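Anthrone oxidase-like protein (Streptomyces ambofaciens, PDB 5F9P) is an oxygenase of atypical angucycline biosynthesis that cleaves a carbon-carbon bond in the oxidative opening of ring B. Local coordinates at residues Asn14-Asp19 against Glu88-Ile93; Tyr122-Val127 against Ser218-Val223. All blocks are in the same frame, centred on the assembly; numbering follows the deposited sequence.

In the fold
Both contacts join neighbouring antiparallel strands of one closed eight-stranded barrel, and their centres lie about 15 Å apart. They follow in series along the chain, contact 1 being complete before contact 2 begins. Contact 1 pairs strand 10-17 with strand 92-105; contact 2 pairs strand 122-130 with strand 217-228. Each thus unites the first and last strands of a beta-alpha-beta-beta-alpha-beta half, consistent with two ferredoxin-like halves fused in a single chain, as in dimeric alpha-beta barrels. The contacts also meet directly within the barrel: L15 CD1 packs 3.3 Å from Y221 OH, and L15 CD2 lies 3.9 Å from F125 CE2, linking the two halves.

Contact 1: residues Asn14-Asp19 against Glu88-Ile93; sequences NLFTTD and EITTSI
T17 OG1 is gripped by two hydroxyls of the facing chain, S92 OG at 2.5 Å, a short bond, and T91 OG1 at 2.7 Å. Its position between the backbone N and the carbonyl carbon (chi1 62°) places it between the two hydroxyls. A water carries the chain of polar atoms further, giving a proton to the carbonyl O of L15 and bonding S92 OG at its other side. The backbone of T17 is satisfied too: its N reaches S92 O at 3.2 Å, and its O accepts T91 N at 2.8 Å, with the donor above the carbonyl plane. Since T91 and S92 both face T17, the pairing contains a classic beta bulge, placed where strands 10-17 and 92-105 meet in the barrel. Past the bulge, T18 OG1, anti to its backbone N, donates to I89 O at 2.6 Å, tying the loop after one strand to the turn before the other. T90 OG1 finds its partner outside, in F86 O, and D19 forms a salt bridge with K23. On the other face of the sheet, I93 CG1 meets the edge of the F16 ring, 3.8 Å from CD1, while the F86 ring also touches F16.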
ATOM      1  N   ASN A  14       2.705   2.518  -5.437  1.00 11.35           N
ATOM      2  CA  ASN A  14       2.861   3.878  -5.928  1.00 11.08           C
ATOM      3  C   ASN A  14       2.013   4.812  -5.070  1.00 12.55           C
ATOM      4  O   ASN A  14       0.782   4.744  -5.075  1.00 10.73           O
ATOM      5  CB  ASN A  14       2.450   3.982  -7.394  1.00 10.72           C
ATOM      6  CG  ASN A  14       3.321   3.145  -8.311  1.00 10.11           C
ATOM      7  OD1 ASN A  14       4.392   2.692  -7.925  1.00 12.78           O
ATOM      8  ND2 ASN A  14       2.873   2.966  -9.551  1.00 13.92           N
ATOM      9  N   LEU A  15       2.698   5.663  -4.318  1.00 12.75           N
ATOM     10  CA  LEU A  15       2.070   6.545  -3.349  1.00 11.04           C
ATOM     11  C   LEU A  15       2.103   7.987  -3.840  1.00 13.57           C
ATOM     12  O   LEU A  15       3.166   8.518  -4.162  1.00 12.81           O
ATOM     13  CB  LEU A  15       2.813   6.438  -2.015  1.00 12.65           C
ATOM     14  CG  LEU A  15       2.397   7.435  -0.928  1.00 15.49           C
ATOM     15  CD1 LEU A  15       0.946   7.194  -0.523  1.00 10.60           C
ATOM     16  CD2 LEU A  15       3.333   7.325   0.268  1.00 14.07           C
ATOM     17  N   PHE A  16       0.931   8.611  -3.898  1.00 12.62           N
ATOM     18  CA  PHE A  16       0.808   9.979  -4.367  1.00 12.87           C
ATOM     19  C   PHE A  16       0.099  10.836  -3.311  1.00 14.00           C
ATOM     20  O   PHE A  16      -0.916  10.424  -2.747  1.00 12.93           O
ATOM     21  CB  PHE A  16      -0.009  10.011  -5.654  1.00 11.09           C
ATOM     22  CG  PHE A  16       0.515   9.104  -6.734  1.00 13.43           C
ATOM     23  CD1 PHE A  16       1.537   9.523  -7.570  1.00 13.37           C
ATOM     24  CD2 PHE A  16      -0.026   7.844  -6.924  1.00 10.50           C
ATOM     25  CE1 PHE A  16       2.027   8.698  -8.560  1.00 14.27           C
ATOM     26  CE2 PHE A  16       0.445   7.014  -7.924  1.00 14.16           C
ATOM     27  CZ  PHE A  16       1.478   7.443  -8.746  1.00 12.40           C
ATOM     28  N   THR A  17       0.641  12.018  -3.043  1.00 13.71           N
ATOM     29  CA  THR A  17      -0.011  12.985  -2.165  1.00 13.71           C
ATOM     30  C   THR A  17      -0.412  14.196  -3.003  1.00 13.25           C
ATOM     31  O   THR A  17       0.241  14.522  -3.994  1.00 15.23           O
ATOM     32  CB  THR A  17       0.921  13.445  -1.009  1.00 17.21           C
ATOM     33  OG1 THR A  17       2.080  14.095  -1.552  1.00 17.26           O
ATOM     34  CG2 THR A  17       1.369  12.256  -0.185  1.00 15.02           C
ATOM     35  N   THR A  18      -1.499  14.849  -2.626  1.00 14.58           N
ATOM     36  CA  THR A  18      -1.916  16.058  -3.315  1.00 17.27           C
ATOM     37  C   THR A  18      -2.631  17.003  -2.345  1.00 20.68           C
ATOM     38  O   THR A  18      -2.847  16.651  -1.190  1.00 14.31           O
ATOM     39  CB  THR A  18      -2.803  15.729  -4.531  1.00 18.16           C
ATOM     40  OG1 THR A  18      -2.948  16.899  -5.347  1.00 19.81           O
ATOM     41  CG2 THR A  18      -4.165  15.220  -4.087  1.00 13.53           C
ATOM     42  N   ASP A  19      -3.004  18.196  -2.807  1.00 23.02           N
ATOM     43  CA  ASP A  19      -3.514  19.209  -1.879  1.00 22.41           C
ATOM     44  C   ASP A  19      -4.965  19.673  -2.080  1.00 24.83           C
ATOM     45  O   ASP A  19      -5.438  20.528  -1.333  1.00 25.79           O
ATOM     46  CB  ASP A  19      -2.569  20.419  -1.820  1.00 21.93           C
ATOM     47  CG  ASP A  19      -2.392  21.093  -3.165  1.00 28.27           C
ATOM     48  OD1 ASP A  19      -3.029  20.661  -4.157  1.00 26.48           O
ATOM     49  OD2 ASP A  19      -1.621  22.074  -3.230  1.00 38.97           O
ATOM     50  N   GLU A  88       2.211  17.233 -12.131  1.00 20.44           N
ATOM     51  CA  GLU A  88       1.442  18.475 -12.097  1.00 21.90           C
ATOM     52  C   GLU A  88       0.273  18.461 -11.107  1.00 21.24           C
ATOM     53  O   GLU A  88      -0.215  19.514 -10.702  1.00 22.12           O
ATOM     54  CB  GLU A  88       0.944  18.814 -13.505  1.00 19.24           C
ATOM     55  CG  GLU A  88       2.080  18.941 -14.496  1.00 20.76           C
ATOM     56  CD  GLU A  88       1.616  19.049 -15.926  1.00 24.94           C
ATOM     57  OE1 GLU A  88       0.385  18.978 -16.171  1.00 25.13           O
ATOM     58  OE2 GLU A  88       2.497  19.206 -16.804  1.00 24.38           O
ATOM     59  N   ILE A  89      -0.181  17.281 -10.704  1.00 18.98           N
ATOM     60  CA  ILE A  89      -1.314  17.222  -9.778  1.00 18.74           C
ATOM     61  C   ILE A  89      -0.989  16.607  -8.414  1.00 18.30           C
ATOM     62  O   ILE A  89      -1.893  16.241  -7.662  1.00 17.52           O
ATOM     63  CB  ILE A  89      -2.497  16.485 -10.399  1.00 17.41           C
ATOM     64  CG1 ILE A  89      -2.055  15.103 -10.900  1.00 19.36           C
ATOM     65  CG2 ILE A  89      -3.075  17.306 -11.537  1.00 20.97           C
ATOM     66  CD1 ILE A  89      -3.183  14.303 -11.504  1.00 19.09           C
ATOM     67  N   THR A  90       0.297  16.494  -8.107  1.00 16.50           N
ATOM     68  CA  THR A  90       0.742  15.915  -6.841  1.00 16.92           C
ATOM     69  C   THR A  90       1.715  16.830  -6.109  1.00 18.55           C
ATOM     70  O   THR A  90       2.370  17.682  -6.711  1.00 20.86           O
ATOM     71  CB  THR A  90       1.438  14.547  -7.047  1.00 15.32           C
ATOM     72  OG1 THR A  90       2.555  14.704  -7.930  1.00 17.43           O
ATOM     73  CG2 THR A  90       0.473  13.527  -7.637  1.00 15.70           C
ATOM     74  N   THR A  91       1.803  16.647  -4.799  1.00 18.16           N
ATOM     75  CA  THR A  91       2.797  17.341  -4.009  1.00 17.70           C
ATOM     76  C   THR A  91       3.985  16.419  -3.786  1.00 17.21           C
ATOM     77  O   THR A  91       5.090  16.873  -3.487  1.00 15.33           O
ATOM     78  CB  THR A  91       2.212  17.787  -2.664  1.00 23.52           C
ATOM     79  OG1 THR A  91       1.512  16.683  -2.075  1.00 17.69           O
ATOM     80  CG2 THR A  91       1.235  18.967  -2.870  1.00 21.97           C
ATOM     81  N   SER A  92       3.752  15.119  -3.925  1.00 13.51           N
ATOM     82  CA  SER A  92       4.844  14.146  -3.911  1.00 15.79           C
ATOM     83  C   SER A  92       4.472  12.837  -4.612  1.00 14.70           C
ATOM     84  O   SER A  92       3.290  12.485  -4.748  1.00 13.82           O
ATOM     85  CB  SER A  92       5.302  13.842  -2.479  1.00 18.01           C
ATOM     86  OG  SER A  92       4.357  13.026  -1.799  1.00 18.28           O
ATOM     87  N   ILE A  93       5.505  12.118  -5.033  1.00 14.05           N
ATOM     88  CA  ILE A  93       5.373  10.832  -5.697  1.00 13.40           C
ATOM     89  C   ILE A  93       6.424   9.892  -5.126  1.00 16.00           C
ATOM     90  O   ILE A  93       7.613  10.222  -5.108  1.00 16.73           O
ATOM     91  CB  ILE A  93       5.646  10.975  -7.197  1.00 13.62           C
ATOM     92  CG1 ILE A  93       4.555  11.808  -7.871  1.00 15.00           C
ATOM     93  CG2 ILE A  93       5.806   9.601  -7.849  1.00 14.81           C
ATOM     94  CD1 ILE A  93       4.944  12.279  -9.273  1.00 17.30           C
TER
HETATM   95  O   HOH W   1       4.193  10.384  -2.121  1.00 17.47           O

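Contact 2: residues Tyr122-Val127 against Ser218-Val223; sequences YTVFTV and SNTYQV
Y221 lays the edge of its ring against F125, with CE2 3.6 Å from F125 CB, and the two side chains cross obliquely. The Y221 ring leaves its backbone beside the N, CG being anti to the carbonyl carbon (chi1 -62°), whereas F125 CG is anti to its own N (chi1 174°); these torsions bring the edge of the tyrosine ring across the CB of F125, with its hydroxyl near F125 CD2. Both rings also pack on L15 of strand 10-17. T123, on the same face of the sheet, sits directly across from Y221 in a hydrogen-bonded pair: T123 N donates to Y221 O at 3.1 Å, and Y221 N returns a bond to T123 O at 2.7 Å, more bent at 140°. The T123 methine carbon CB lies close to the Y221 carbonyl. At the next hydrogen-bonded pair, F125 and N219 exchange two backbone bonds, the nitrogen of F125 lying almost in line with the N219 C=O bond. This antiparallel ladder joins strands 122-130 and 217-228 of the barrel, the first of them in the antibiotic biosynthesis monooxygenase family region. The opposite face of the sheet carries Y122, V124 and T220. There T220 OG1 donates to Y122 OH at 2.8 Å and is itself bonded to D53 N, which fixes the hydroxyl from two partners; N219, on the Y221 face, leads its side chain away from strand 122-130 and uses ND2 to bind S54 O. T220 CG2 comes within 3.7 Å of Y122 CE2 and also lies beside V124 CG2, while W186 of helix 183-190 packs on both V124 and T220.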
ATOM      1  N   TYR A 122     -11.951  -0.832   4.922  1.00 12.93           N
ATOM      2  CA  TYR A 122     -11.325   0.436   5.309  1.00 11.45           C
ATOM      3  C   TYR A 122      -9.820   0.179   5.437  1.00 12.58           C
ATOM      4  O   TYR A 122      -9.380  -0.636   6.256  1.00 11.44           O
ATOM      5  CB  TYR A 122     -11.908   1.004   6.606  1.00 13.50           C
ATOM      6  CG  TYR A 122     -11.490   2.442   6.865  1.00 13.56           C
ATOM      7  CD1 TYR A 122     -12.098   3.487   6.184  1.00 12.25           C
ATOM      8  CD2 TYR A 122     -10.466   2.750   7.765  1.00 10.87           C
ATOM      9  CE1 TYR A 122     -11.718   4.800   6.390  1.00 13.39           C
ATOM     10  CE2 TYR A 122     -10.082   4.066   7.978  1.00 11.01           C
ATOM     11  CZ  TYR A 122     -10.719   5.088   7.291  1.00 14.77           C
ATOM     12  OH  TYR A 122     -10.349   6.405   7.479  1.00 16.23           O
ATOM     13  N   THR A 123      -9.033   0.842   4.594  1.00 11.67           N
ATOM     14  CA  THR A 123      -7.635   0.462   4.427  1.00 10.81           C
ATOM     15  C   THR A 123      -6.717   1.481   5.062  1.00 10.79           C
ATOM     16  O   THR A 123      -6.843   2.691   4.832  1.00 10.50           O
ATOM     17  CB  THR A 123      -7.290   0.244   2.932  1.00 12.75           C
ATOM     18  OG1 THR A 123      -8.060  -0.861   2.428  1.00 11.70           O
ATOM     19  CG2 THR A 123      -5.785  -0.062   2.737  1.00  7.47           C
ATOM     20  N   VAL A 124      -5.790   0.980   5.866  1.00  9.54           N
ATOM     21  CA  VAL A 124      -4.912   1.833   6.665  1.00  8.67           C
ATOM     22  C   VAL A 124      -3.446   1.590   6.286  1.00 10.80           C
ATOM     23  O   VAL A 124      -2.977   0.455   6.278  1.00  9.64           O
ATOM     24  CB  VAL A 124      -5.150   1.576   8.174  1.00 10.13           C
ATOM     25  CG1 VAL A 124      -4.240   2.453   9.044  1.00 13.07           C
ATOM     26  CG2 VAL A 124      -6.609   1.817   8.508  1.00  9.47           C
ATOM     27  N   PHE A 125      -2.735   2.667   5.967  1.00 12.69           N
ATOM     28  CA  PHE A 125      -1.410   2.583   5.359  1.00 12.35           C
ATOM     29  C   PHE A 125      -0.393   3.478   6.077  1.00 13.65           C
ATOM     30  O   PHE A 125      -0.686   4.631   6.397  1.00 12.58           O
ATOM     31  CB  PHE A 125      -1.516   2.996   3.885  1.00 10.94           C
ATOM     32  CG  PHE A 125      -0.206   3.094   3.178  1.00 10.35           C
ATOM     33  CD1 PHE A 125       0.471   1.954   2.782  1.00 12.01           C
ATOM     34  CD2 PHE A 125       0.349   4.331   2.896  1.00 12.39           C
ATOM     35  CE1 PHE A 125       1.677   2.047   2.121  1.00 15.74           C
ATOM     36  CE2 PHE A 125       1.545   4.427   2.238  1.00 13.38           C
ATOM     37  CZ  PHE A 125       2.221   3.282   1.851  1.00 14.32           C
ATOM     38  N   THR A 126       0.795   2.932   6.330  1.00 11.11           N
ATOM     39  CA  THR A 126       1.909   3.702   6.868  1.00 11.10           C
ATOM     40  C   THR A 126       3.209   3.211   6.261  1.00 11.99           C
ATOM     41  O   THR A 126       3.472   2.009   6.229  1.00  9.97           O
ATOM     42  CB  THR A 126       2.033   3.576   8.411  1.00 12.28           C
ATOM     43  OG1 THR A 126       0.815   4.001   9.031  1.00 14.36           O
ATOM     44  CG2 THR A 126       3.179   4.450   8.922  1.00 11.76           C
ATOM     45  N   VAL A 127       4.020   4.141   5.781  1.00 12.61           N
ATOM     46  CA  VAL A 127       5.384   3.811   5.378  1.00 11.63           C
ATOM     47  C   VAL A 127       6.324   4.419   6.405  1.00 14.16           C
ATOM     48  O   VAL A 127       6.285   5.637   6.645  1.00 12.24           O
ATOM     49  CB  VAL A 127       5.721   4.322   3.962  1.00 11.77           C
ATOM     50  CG1 VAL A 127       5.297   5.761   3.799  1.00 17.03           C
ATOM     51  CG2 VAL A 127       7.215   4.167   3.677  1.00 10.13           C
ATOM     52  N   SER A 218       1.428   8.310   6.941  1.00 14.92           N
ATOM     53  CA  SER A 218       0.275   7.437   7.050  1.00 15.11           C
ATOM     54  C   SER A 218      -0.950   8.072   6.407  1.00 15.41           C
ATOM     55  O   SER A 218      -1.051   9.304   6.285  1.00 16.01           O
ATOM     56  CB  SER A 218       0.023   7.037   8.510  1.00 15.77           C
ATOM     57  OG  SER A 218      -0.359   8.152   9.266  1.00 30.08           O
ATOM     58  N   ASN A 219      -1.864   7.227   5.952  1.00 13.72           N
ATOM     59  CA  ASN A 219      -3.126   7.707   5.391  1.00 12.97           C
ATOM     60  C   ASN A 219      -4.092   6.539   5.382  1.00 12.98           C
ATOM     61  O   ASN A 219      -3.687   5.390   5.610  1.00 11.22           O
ATOM     62  CB  ASN A 219      -2.932   8.312   3.987  1.00  9.80           C
ATOM     63  CG  ASN A 219      -4.127   9.196   3.538  1.00 14.30           C
ATOM     64  OD1 ASN A 219      -5.038   9.478   4.317  1.00 13.28           O
ATOM     65  ND2 ASN A 219      -4.107   9.632   2.278  1.00 11.98           N
ATOM     66  N   THR A 220      -5.366   6.826   5.153  1.00  9.04           N
ATOM     67  CA  THR A 220      -6.370   5.777   5.086  1.00 10.63           C
ATOM     68  C   THR A 220      -7.016   5.870   3.716  1.00 10.92           C
ATOM     69  O   THR A 220      -6.946   6.917   3.076  1.00 13.58           O
ATOM     70  CB  THR A 220      -7.433   5.942   6.178  1.00 10.66           C
ATOM     71  OG1 THR A 220      -8.021   7.243   6.067  1.00 10.58           O
ATOM     72  CG2 THR A 220      -6.800   5.793   7.575  1.00 11.76           C
ATOM     73  N   TYR A 221      -7.639   4.788   3.261  1.00 10.45           N
ATOM     74  CA  TYR A 221      -8.087   4.721   1.865  1.00 10.18           C
ATOM     75  C   TYR A 221      -9.345   3.891   1.707  1.00 11.45           C
ATOM     76  O   TYR A 221      -9.623   3.002   2.511  1.00  9.41           O
ATOM     77  CB  TYR A 221      -7.014   4.068   0.979  1.00  8.96           C
ATOM     78  CG  TYR A 221      -5.706   4.803   0.913  1.00  9.53           C
ATOM     79  CD1 TYR A 221      -5.496   5.816  -0.018  1.00  9.20           C
ATOM     80  CD2 TYR A 221      -4.676   4.492   1.791  1.00 11.44           C
ATOM     81  CE1 TYR A 221      -4.291   6.497  -0.064  1.00 10.84           C
ATOM     82  CE2 TYR A 221      -3.468   5.172   1.759  1.00  8.85           C
ATOM     83  CZ  TYR A 221      -3.275   6.165   0.830  1.00 11.60           C
ATOM     84  OH  TYR A 221      -2.066   6.840   0.798  1.00 11.97           O
ATOM     85  N   GLN A 222     -10.084   4.176   0.638  1.00 10.78           N
ATOM     86  CA  GLN A 222     -11.086   3.256   0.120  1.00 11.67           C
ATOM     87  C   GLN A 222     -10.524   2.636  -1.163  1.00 11.38           C
ATOM     88  O   GLN A 222      -9.913   3.331  -1.975  1.00  9.67           O
ATOM     89  CB  GLN A 222     -12.391   4.011  -0.186  1.00 16.25           C
ATOM     90  CG  GLN A 222     -13.477   3.146  -0.836  1.00 27.31           C
ATOM     91  CD  GLN A 222     -14.653   3.950  -1.416  1.00 33.53           C
ATOM     92  OE1 GLN A 222     -14.602   5.180  -1.525  1.00 35.41           O
ATOM     93  NE2 GLN A 222     -15.711   3.245  -1.799  1.00 32.42           N
ATOM     94  N   VAL A 223     -10.708   1.338  -1.361  1.00 13.69           N
ATOM     95  CA  VAL A 223     -10.280   0.741  -2.626  1.00 13.79           C
ATOM     96  C   VAL A 223     -11.358   1.038  -3.649  1.00 10.48           C
ATOM     97  O   VAL A 223     -12.520   0.749  -3.403  1.00 11.66           O
ATOM     98  CB  VAL A 223     -10.081  -0.780  -2.540  1.00 13.00           C
ATOM     99  CG1 VAL A 223      -9.831  -1.358  -3.951  1.00 12.30           C
ATOM    100  CG2 VAL A 223      -8.925  -1.118  -1.601  1.00 12.50           C
TER